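Local coordinates for protein (alpha-2u-globulin) (Rattus norvegicus, PDB 2A2U) that probably carries small hydrophobic ligands in a lipocalin beta-barrel and can bind an inducer of hyaline droplets, at residues E20-R26 / T110-Y116; L135-Y139 / K150-A154; D104-T110 / F122-K128. One frame throughout, in Å; residues are numbered along the deposited sequence.

Contact 1: E20-R26 / T110-Y116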
loop_
_atom_site.group_PDB
_atom_site.type_symbol
_atom_site.label_atom_id
_atom_site.label_comp_id
_atom_site.label_asym_id
_atom_site.label_seq_id
_atom_site.Cartn_x
_atom_site.Cartn_y
_atom_site.Cartn_z
ATOM N N GLU A 20 28.383 -9.010 19.988
ATOM C CA GLU A 20 27.227 -8.272 20.577
ATOM C C GLU A 20 26.785 -7.151 19.641
ATOM O O GLU A 20 25.681 -7.199 19.106
ATOM C CB GLU A 20 27.600 -7.695 21.949
ATOM C CG GLU A 20 26.439 -7.114 22.753
ATOM C CD GLU A 20 26.883 -6.065 23.766
ATOM O OE1 GLU A 20 28.095 -5.790 23.857
ATOM O OE2 GLU A 20 26.020 -5.501 24.468
ATOM N N GLU A 21 27.648 -6.156 19.431
ATOM C CA GLU A 21 27.314 -5.027 18.560
ATOM C C GLU A 21 27.396 -5.362 17.073
ATOM O O GLU A 21 28.343 -6.007 16.612
ATOM C CB GLU A 21 28.223 -3.831 18.826
ATOM C CG GLU A 21 28.133 -3.194 20.204
ATOM C CD GLU A 21 29.255 -2.186 20.413
ATOM O OE1 GLU A 21 30.354 -2.387 19.851
ATOM O OE2 GLU A 21 29.041 -1.189 21.123
ATOM N N ALA A 22 26.394 -4.908 16.331
ATOM C CA ALA A 22 26.326 -5.111 14.891
ATOM C C ALA A 22 25.828 -3.808 14.297
ATOM O O ALA A 22 25.514 -2.874 15.029
ATOM C CB ALA A 22 25.378 -6.236 14.554
ATOM N N SER A 23 25.710 -3.748 12.979
ATOM C CA SER A 23 25.261 -2.521 12.343
ATOM C C SER A 23 24.936 -2.791 10.893
ATOM O O SER A 23 25.659 -3.532 10.229
ATOM C CB SER A 23 26.368 -1.480 12.438
ATOM O OG SER A 23 26.002 -0.277 11.801
ATOM N N SER A 24 23.830 -2.226 10.414
ATOM C CA SER A 24 23.412 -2.422 9.025
ATOM C C SER A 24 24.387 -1.685 8.132
ATOM O O SER A 24 24.819 -2.210 7.107
ATOM C CB SER A 24 21.969 -1.935 8.781
ATOM O OG SER A 24 21.878 -0.521 8.729
ATOM N N THR A 25 24.772 -0.491 8.571
ATOM C CA THR A 25 25.719 0.335 7.836
ATOM C C THR A 25 27.089 -0.357 7.840
ATOM O O THR A 25 27.715 -0.506 6.790
ATOM C CB THR A 25 25.823 1.764 8.447
ATOM O OG1 THR A 25 26.404 1.704 9.755
ATOM C CG2 THR A 25 24.442 2.396 8.563
ATOM N N ARG A 26 27.509 -0.843 9.009
ATOM C CA ARG A 26 28.786 -1.547 9.151
ATOM C C ARG A 26 28.744 -2.819 8.296
ATOM O O ARG A 26 29.780 -3.313 7.852
ATOM C CB ARG A 26 29.021 -1.916 10.626
ATOM C CG ARG A 26 30.485 -2.076 11.064
ATOM C CD ARG A 26 30.624 -2.591 12.509
ATOM N NE ARG A 26 29.960 -1.753 13.511
ATOM C CZ ARG A 26 29.313 -2.222 14.580
ATOM N NH1 ARG A 26 29.229 -3.531 14.805
ATOM N NH2 ARG A 26 28.761 -1.382 15.445
ATOM N N THR A 110 18.609 3.578 8.783
ATOM C CA THR A 110 19.600 2.519 8.935
ATOM C C THR A 110 19.702 2.102 10.392
ATOM O O THR A 110 19.278 2.827 11.287
ATOM C CB THR A 110 20.995 2.970 8.482
ATOM O OG1 THR A 110 21.353 4.180 9.158
ATOM C CG2 THR A 110 21.022 3.212 6.998
ATOM N N ILE A 111 20.225 0.903 10.614
ATOM C CA ILE A 111 20.412 0.372 11.954
ATOM C C ILE A 111 21.822 0.761 12.338
ATOM O O ILE A 111 22.798 0.186 11.865
ATOM C CB ILE A 111 20.216 -1.146 11.967
ATOM C CG1 ILE A 111 18.784 -1.457 11.526
ATOM C CG2 ILE A 111 20.464 -1.699 13.351
ATOM C CD1 ILE A 111 18.499 -2.908 11.276
ATOM N N LEU A 112 21.903 1.804 13.147
ATOM C CA LEU A 112 23.163 2.366 13.585
ATOM C C LEU A 112 23.975 1.457 14.494
ATOM O O LEU A 112 25.156 1.224 14.234
ATOM C CB LEU A 112 22.904 3.703 14.275
ATOM C CG LEU A 112 23.907 4.816 14.018
ATOM C CD1 LEU A 112 24.021 5.050 12.528
ATOM C CD2 LEU A 112 23.453 6.079 14.716
ATOM N N LYS A 113 23.352 0.955 15.559
ATOM C CA LYS A 113 24.033 0.081 16.514
ATOM C C LYS A 113 23.035 -0.783 17.281
ATOM O O LYS A 113 21.961 -0.319 17.643
ATOM C CB LYS A 113 24.874 0.921 17.485
ATOM C CG LYS A 113 25.733 0.114 18.445
ATOM C CD LYS A 113 26.629 1.014 19.289
ATOM C CE LYS A 113 27.828 1.530 18.500
ATOM N NZ LYS A 113 28.808 0.448 18.165
ATOM N N THR A 114 23.388 -2.042 17.508
ATOM C CA THR A 114 22.516 -2.954 18.240
ATOM C C THR A 114 23.330 -4.058 18.902
ATOM O O THR A 114 24.397 -4.423 18.415
ATOM C CB THR A 114 21.461 -3.607 17.309
ATOM O OG1 THR A 114 20.465 -4.272 18.094
ATOM C CG2 THR A 114 22.104 -4.636 16.401
ATOM N N ASP A 115 22.859 -4.523 20.054
ATOM C CA ASP A 115 23.506 -5.611 20.770
ATOM C C ASP A 115 22.511 -6.770 20.784
ATOM O O ASP A 115 22.727 -7.796 21.412
ATOM C CB ASP A 115 23.924 -5.164 22.175
ATOM C CG ASP A 115 22.810 -5.237 23.190
ATOM O OD1 ASP A 115 21.640 -5.024 22.825
ATOM O OD2 ASP A 115 23.121 -5.492 24.371
ATOM N N TYR A 116 21.406 -6.550 20.076
ATOM C CA TYR A 116 20.306 -7.490 19.887
ATOM C C TYR A 116 19.284 -7.707 20.997
ATOM O O TYR A 116 18.078 -7.591 20.762
ATOM C CB TYR A 116 20.816 -8.831 19.370
ATOM C CG TYR A 116 21.503 -8.749 18.030
ATOM C CD1 TYR A 116 20.785 -8.498 16.862
ATOM C CD2 TYR A 116 22.876 -8.931 17.928
ATOM C CE1 TYR A 116 21.428 -8.445 15.627
ATOM C CE2 TYR A 116 23.516 -8.877 16.712
ATOM C CZ TYR A 116 22.798 -8.634 15.573
ATOM O OH TYR A 116 23.477 -8.624 14.394
#

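Contact 2: L135-Y139 / K150-A154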
loop_
_atom_site.group_PDB
_atom_site.type_symbol
_atom_site.label_atom_id
_atom_site.label_comp_id
_atom_site.label_asym_id
_atom_site.label_seq_id
_atom_site.Cartn_x
_atom_site.Cartn_y
_atom_site.Cartn_z
ATOM N N LEU A 135 16.554 12.152 12.375
ATOM C CA LEU A 135 15.847 11.618 13.528
ATOM C C LEU A 135 16.630 10.412 14.029
ATOM O O LEU A 135 17.053 9.586 13.235
ATOM C CB LEU A 135 14.449 11.159 13.142
ATOM C CG LEU A 135 13.739 10.504 14.321
ATOM C CD1 LEU A 135 13.302 11.570 15.289
ATOM C CD2 LEU A 135 12.545 9.750 13.843
ATOM N N MET A 136 16.841 10.323 15.337
ATOM C CA MET A 136 17.555 9.192 15.910
ATOM C C MET A 136 16.778 8.629 17.075
ATOM O O MET A 136 16.274 9.371 17.905
ATOM C CB MET A 136 18.968 9.586 16.323
ATOM C CG MET A 136 19.920 9.505 15.169
ATOM S SD MET A 136 21.580 9.917 15.584
ATOM C CE MET A 136 22.073 8.486 16.476
ATOM N N VAL A 137 16.624 7.315 17.105
ATOM C CA VAL A 137 15.879 6.689 18.185
ATOM C C VAL A 137 16.606 5.522 18.817
ATOM O O VAL A 137 17.402 4.831 18.166
ATOM C CB VAL A 137 14.492 6.197 17.713
ATOM C CG1 VAL A 137 13.603 7.364 17.387
ATOM C CG2 VAL A 137 14.640 5.332 16.492
ATOM N N LEU A 138 16.343 5.340 20.108
ATOM C CA LEU A 138 16.910 4.250 20.882
ATOM C C LEU A 138 15.741 3.408 21.362
ATOM O O LEU A 138 14.813 3.935 21.967
ATOM C CB LEU A 138 17.692 4.784 22.087
ATOM C CG LEU A 138 18.200 3.765 23.110
ATOM C CD1 LEU A 138 19.152 2.809 22.435
ATOM C CD2 LEU A 138 18.894 4.478 24.251
ATOM N N TYR A 139 15.749 2.125 21.006
ATOM C CA TYR A 139 14.708 1.192 21.429
ATOM C C TYR A 139 15.334 0.190 22.369
ATOM O O TYR A 139 16.487 -0.208 22.181
ATOM C CB TYR A 139 14.127 0.425 20.244
ATOM C CG TYR A 139 13.314 1.268 19.314
ATOM C CD1 TYR A 139 12.579 2.339 19.794
ATOM C CD2 TYR A 139 13.286 1.000 17.951
ATOM C CE1 TYR A 139 11.834 3.123 18.946
ATOM C CE2 TYR A 139 12.544 1.781 17.090
ATOM C CZ TYR A 139 11.823 2.840 17.595
ATOM O OH TYR A 139 11.080 3.635 16.763
ATOM N N LYS A 150 21.963 5.075 27.483
ATOM C CA LYS A 150 21.426 6.377 27.144
ATOM C C LYS A 150 22.506 7.424 26.889
ATOM O O LYS A 150 22.273 8.377 26.148
ATOM C CB LYS A 150 20.461 6.855 28.221
ATOM C CG LYS A 150 19.292 5.937 28.427
ATOM C CD LYS A 150 18.287 6.591 29.335
ATOM C CE LYS A 150 17.210 5.621 29.762
ATOM N NZ LYS A 150 16.214 6.291 30.641
ATOM N N GLU A 151 23.683 7.247 27.485
ATOM C CA GLU A 151 24.785 8.189 27.293
ATOM C C GLU A 151 25.412 7.984 25.929
ATOM O O GLU A 151 25.652 8.946 25.203
ATOM C CB GLU A 151 25.860 7.996 28.355
ATOM C CG GLU A 151 26.125 9.214 29.216
ATOM C CD GLU A 151 26.578 10.430 28.436
ATOM O OE1 GLU A 151 27.318 10.292 27.437
ATOM O OE2 GLU A 151 26.211 11.544 28.852
ATOM N N LYS A 152 25.722 6.729 25.613
ATOM C CA LYS A 152 26.314 6.355 24.333
ATOM C C LYS A 152 25.446 6.906 23.208
ATOM O O LYS A 152 25.948 7.400 22.200
ATOM C CB LYS A 152 26.406 4.828 24.228
ATOM C CG LYS A 152 26.551 4.294 22.803
ATOM C CD LYS A 152 26.600 2.771 22.762
ATOM C CE LYS A 152 27.907 2.249 23.338
ATOM N NZ LYS A 152 28.043 0.758 23.333
ATOM N N PHE A 153 24.134 6.820 23.399
ATOM C CA PHE A 153 23.181 7.303 22.421
ATOM C C PHE A 153 23.227 8.820 22.359
ATOM O O PHE A 153 23.226 9.392 21.275
ATOM C CB PHE A 153 21.770 6.814 22.768
ATOM C CG PHE A 153 20.701 7.337 21.849
ATOM C CD1 PHE A 153 20.583 6.864 20.546
ATOM C CD2 PHE A 153 19.827 8.327 22.280
ATOM C CE1 PHE A 153 19.615 7.372 19.692
ATOM C CE2 PHE A 153 18.857 8.838 21.429
ATOM C CZ PHE A 153 18.755 8.360 20.134
ATOM N N ALA A 154 23.277 9.463 23.523
ATOM C CA ALA A 154 23.330 10.921 23.601
ATOM C C ALA A 154 24.531 11.439 22.823
ATOM O O ALA A 154 24.462 12.491 22.199
ATOM C CB ALA A 154 23.405 11.374 25.048
#

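Contact 3: D104-T110 / F122-K128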
loop_
_atom_site.group_PDB
_atom_site.type_symbol
_atom_site.label_atom_id
_atom_site.label_comp_id
_atom_site.label_asym_id
_atom_site.label_seq_id
_atom_site.Cartn_x
_atom_site.Cartn_y
_atom_site.Cartn_z
ATOM N N ASP A 104 4.765 10.422 6.665
ATOM C CA ASP A 104 4.949 11.857 6.851
ATOM C C ASP A 104 6.105 12.281 5.954
ATOM O O ASP A 104 6.975 13.055 6.364
ATOM C CB ASP A 104 5.274 12.143 8.313
ATOM C CG ASP A 104 5.190 13.604 8.647
ATOM O OD1 ASP A 104 4.143 14.219 8.396
ATOM O OD2 ASP A 104 6.170 14.147 9.178
ATOM N N GLY A 105 6.126 11.707 4.747
ATOM C CA GLY A 105 7.169 11.975 3.774
ATOM C C GLY A 105 7.908 10.702 3.394
ATOM O O GLY A 105 7.447 9.596 3.687
ATOM N N GLY A 106 9.039 10.856 2.714
ATOM C CA GLY A 106 9.827 9.709 2.311
ATOM C C GLY A 106 10.927 9.553 3.326
ATOM O O GLY A 106 11.685 10.493 3.554
ATOM N N ASN A 107 11.014 8.378 3.939
ATOM C CA ASN A 107 12.017 8.129 4.964
ATOM C C ASN A 107 13.051 7.090 4.593
ATOM O O ASN A 107 12.725 6.031 4.075
ATOM C CB ASN A 107 11.354 7.664 6.260
ATOM C CG ASN A 107 10.351 8.650 6.791
ATOM O OD1 ASN A 107 10.718 9.682 7.346
ATOM N ND2 ASN A 107 9.069 8.317 6.665
ATOM N N THR A 108 14.296 7.387 4.923
ATOM C CA THR A 108 15.396 6.473 4.694
ATOM C C THR A 108 16.054 6.277 6.053
ATOM O O THR A 108 16.418 7.249 6.717
ATOM C CB THR A 108 16.391 7.050 3.682
ATOM O OG1 THR A 108 15.916 6.788 2.357
ATOM C CG2 THR A 108 17.757 6.431 3.841
ATOM N N PHE A 109 16.137 5.032 6.506
ATOM C CA PHE A 109 16.759 4.761 7.795
ATOM C C PHE A 109 17.723 3.595 7.791
ATOM O O PHE A 109 17.696 2.763 6.891
ATOM C CB PHE A 109 15.715 4.578 8.895
ATOM C CG PHE A 109 14.879 3.350 8.749
ATOM C CD1 PHE A 109 15.308 2.130 9.264
ATOM C CD2 PHE A 109 13.636 3.420 8.148
ATOM C CE1 PHE A 109 14.513 0.993 9.179
ATOM C CE2 PHE A 109 12.832 2.298 8.056
ATOM C CZ PHE A 109 13.270 1.074 8.580
ATOM N N THR A 110 18.609 3.578 8.783
ATOM C CA THR A 110 19.600 2.519 8.935
ATOM C C THR A 110 19.702 2.102 10.392
ATOM O O THR A 110 19.278 2.827 11.287
ATOM C CB THR A 110 20.995 2.970 8.482
ATOM O OG1 THR A 110 21.353 4.180 9.158
ATOM C CG2 THR A 110 21.022 3.212 6.998
ATOM N N PHE A 122 18.418 3.505 15.740
ATOM C CA PHE A 122 18.109 3.724 14.337
ATOM C C PHE A 122 18.417 5.172 14.012
ATOM O O PHE A 122 18.301 6.046 14.862
ATOM C CB PHE A 122 16.624 3.486 14.062
ATOM C CG PHE A 122 16.200 2.044 14.100
ATOM C CD1 PHE A 122 16.309 1.253 12.969
ATOM C CD2 PHE A 122 15.606 1.506 15.237
ATOM C CE1 PHE A 122 15.831 -0.043 12.966
ATOM C CE2 PHE A 122 15.127 0.212 15.244
ATOM C CZ PHE A 122 15.238 -0.563 14.107
ATOM N N HIS A 123 18.817 5.416 12.773
ATOM C CA HIS A 123 19.095 6.766 12.305
ATOM C C HIS A 123 18.226 6.969 11.069
ATOM O O HIS A 123 18.325 6.219 10.099
ATOM C CB HIS A 123 20.564 6.934 11.948
ATOM C CG HIS A 123 20.874 8.266 11.344
ATOM N ND1 HIS A 123 21.160 8.426 10.012
ATOM C CD2 HIS A 123 20.877 9.507 11.886
ATOM C CE1 HIS A 123 21.321 9.710 9.746
ATOM N NE2 HIS A 123 21.153 10.389 10.874
ATOM N N LEU A 124 17.387 7.991 11.101
ATOM C CA LEU A 124 16.474 8.254 10.003
ATOM C C LEU A 124 16.515 9.662 9.436
ATOM O O LEU A 124 16.621 10.636 10.175
ATOM C CB LEU A 124 15.041 7.934 10.456
ATOM C CG LEU A 124 13.850 8.420 9.620
ATOM C CD1 LEU A 124 12.686 7.495 9.804
ATOM C CD2 LEU A 124 13.444 9.841 9.977
ATOM N N ILE A 125 16.391 9.752 8.114
ATOM C CA ILE A 125 16.341 11.033 7.420
ATOM C C ILE A 125 14.960 11.119 6.775
ATOM O O ILE A 125 14.497 10.165 6.162
ATOM C CB ILE A 125 17.388 11.151 6.310
ATOM C CG1 ILE A 125 18.769 10.809 6.844
ATOM C CG2 ILE A 125 17.414 12.580 5.782
ATOM C CD1 ILE A 125 19.811 10.683 5.751
ATOM N N ASN A 126 14.311 12.265 6.896
ATOM C CA ASN A 126 12.982 12.438 6.327
ATOM C C ASN A 126 12.955 13.487 5.220
ATOM O O ASN A 126 13.673 14.469 5.292
ATOM C CB ASN A 126 12.006 12.826 7.439
ATOM C CG ASN A 126 10.651 13.242 6.913
ATOM O OD1 ASN A 126 10.456 14.395 6.533
ATOM N ND2 ASN A 126 9.697 12.318 6.915
ATOM N N PHE A 127 12.187 13.233 4.165
ATOM C CA PHE A 127 12.049 14.192 3.076
ATOM C C PHE A 127 10.580 14.482 2.830
ATOM O O PHE A 127 9.785 13.568 2.619
ATOM C CB PHE A 127 12.658 13.689 1.783
ATOM C CG PHE A 127 12.380 14.576 0.620
ATOM C CD1 PHE A 127 13.212 15.649 0.333
ATOM C CD2 PHE A 127 11.233 14.384 -0.142
ATOM C CE1 PHE A 127 12.900 16.518 -0.693
ATOM C CE2 PHE A 127 10.914 15.243 -1.162
ATOM C CZ PHE A 127 11.743 16.315 -1.443
ATOM N N LYS A 128 10.236 15.761 2.814
ATOM C CA LYS A 128 8.866 16.149 2.581
ATOM C C LYS A 128 8.762 17.574 2.084
ATOM O O LYS A 128 9.076 18.520 2.805
ATOM C CB LYS A 128 8.043 15.994 3.848
ATOM C CG LYS A 128 6.558 16.040 3.608
ATOM C CD LYS A 128 5.833 16.001 4.919
ATOM C CE LYS A 128 4.366 15.680 4.736
ATOM N NZ LYS A 128 3.692 15.676 6.067
HETATM O O HOH W 1 8.167 15.513 7.548
#

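Contact 1: E20-R26 / T110-Y116
Two carboxylates lie side by side where this contact begins, Glu-20 OE2 only 2.9 Å from Asp-115 OD2. Arg-118 forms salt bridges to both and so probably offsets their repulsion, although Glu-20 is poorly ordered. From there, the segment leading into the lipocalin barrel runs along the end of strand 106-114, which carries a classic beta bulge at Leu-112 and Lys-113, both facing Met-121. The pairing is brief: Ala-22 and Thr-114 form a single antiparallel bridge, in which Ala-22 N donates to Thr-114 O at 2.9 Å and the return bond is weak. Further on, a side chain takes over a backbone role. Ser-24 OG accepts from Ile-111 N (2.9 Å), while Ser-24 N donates to Ile-111 O in its carbonyl plane. With chi1 at 75°, Ser-24 OG is set between its own N and carbonyl carbon, and it also bonds Gly-97 O. Ser-23 OG accepts from Arg-26 N, an ST motif at the turn that follows, and it lies near the carbonyl oxygens of both Ile-111 and Leu-112. Lys-113 bends twice along its chain to bring NZ within 3.4 Å of Glu-21 OE2, a long salt bridge; the same Glu-21 OE2 has its closer partner in Lys-152 of the helix. Tyr-116 OH, hydrogen-bonded to Asp-30 N, ends beside the methyl of Ala-22, whose CB lies 3.7 Å from Tyr-116 CZ.

Contact 2: L135-Y139 / K150-A154
Strand 135-139 and helix 150-154 run almost antiparallel, at 168°, with their axes 9.7 Å apart and the CA atoms of Leu-138 and Phe-153 facing each other across the gap. Phe-153 has the largest share of the buried surface. Its CG stands anti to the backbone N (chi1 177°), which directs the ring from the helix toward the strand. There Leu-138 CB sits squarely over one ring face, a CH-pi contact 3.8 Å from the Phe-153 centroid, while Leu-138 CD2 reaches back to Phe-153 CB at 4.0 Å. The far rim of the ring meets the backbone: Phe-153 CZ is 3.5 Å from Met-136 O, which lies at the ring edge near its plane. This is the lipocalin arrangement in which the helix following the last long barrel strand lies against the outside of the barrel wall. Val-42 of the adjoining strand 36-44 also touches Phe-153, so the Phe-153 side chain meets residues of two neighbouring strands. Met-136, which also packs on Leu-112, brings its CB to 4.0 Å from Phe-153 CZ and bends at chi3 to bring CE near the same rim. At the start of the helical segment, Leu-138 CD2 lies 4.3 Å from Lys-150 CA, and the lysine amine turns outward into salt bridges with Asp-144 and Asp-169.

Contact 3: D104-T110 / F122-K128
Asn-126 and Asn-107 mark the tight end of this pairing, on the sheet face they share with Phe-109 and Leu-124. The Asn-126 amide is gripped through both of its N-H groups: ND2 donates to Asn-107 OD1 at 2.9 Å and, almost straight at 169°, to Asp-104 O. Both acceptors lie close to the Asn-126 amide plane, yet Asp-104 O is met from above its own carbonyl plane. A water lies 2.7 Å from Asn-126 OD1 and also reaches Asp-104 OD2, which has a salt bridge to Lys-50. The extended chain of Lys-128 passes over the Asp-104 backbone and delivers NZ to OD1 of Asp-104 at 2.8 Å, above the carboxylate plane. Asn-107 ND2, meanwhile, is held by Tyr-103 O and Val-101 O. Farther along this face, Phe-109 CB packs 3.8 Å from Leu-124 CB, and the Phe-109 and Phe-122 rings meet obliquely with planes 80° apart.

The other face is looser within the pair. The Thr-108 side chain comes no nearer than 4.4 Å to the opposite strand, and the rings of His-123 and Phe-127 lead away from it. His-123 NE2 bonds Gln-134, while Pro-94 of the second subunit packs on Thr-108 and Ile-125, and Lys-92 of that subunit makes a cation-pi contact with Phe-127. Between the faces run paired backbone bonds at Gly-106/Phe-127, Thr-108/Ile-125 and Thr-110/His-123, the antiparallel ladder of a beta hairpin in the up-and-down lipocalin barrel.

All three contacts reach one curled antiparallel sheet. Contacts 1 and 3 share strand 106-114 and meet at Thr-110: contact 3 is a regular ladder with strand 119-128, contact 1 a short, irregular pairing with the chain before the barrel. Contact 2 is the most buried and is dominated by apolar side chains, without hydrogen bonds or salt bridges between its segments; it sets the helix on the next strand, 131-140, whose backbone is probably hydrogen-bonded to strand 119-128. Salt bridges between the two segments occur in contacts 1 and 3. Contacts 1 and 2 join through the Glu-21 to Lys-152 salt bridge and through Leu-112 against Met-136; contact 3 alone has another subunit within reach.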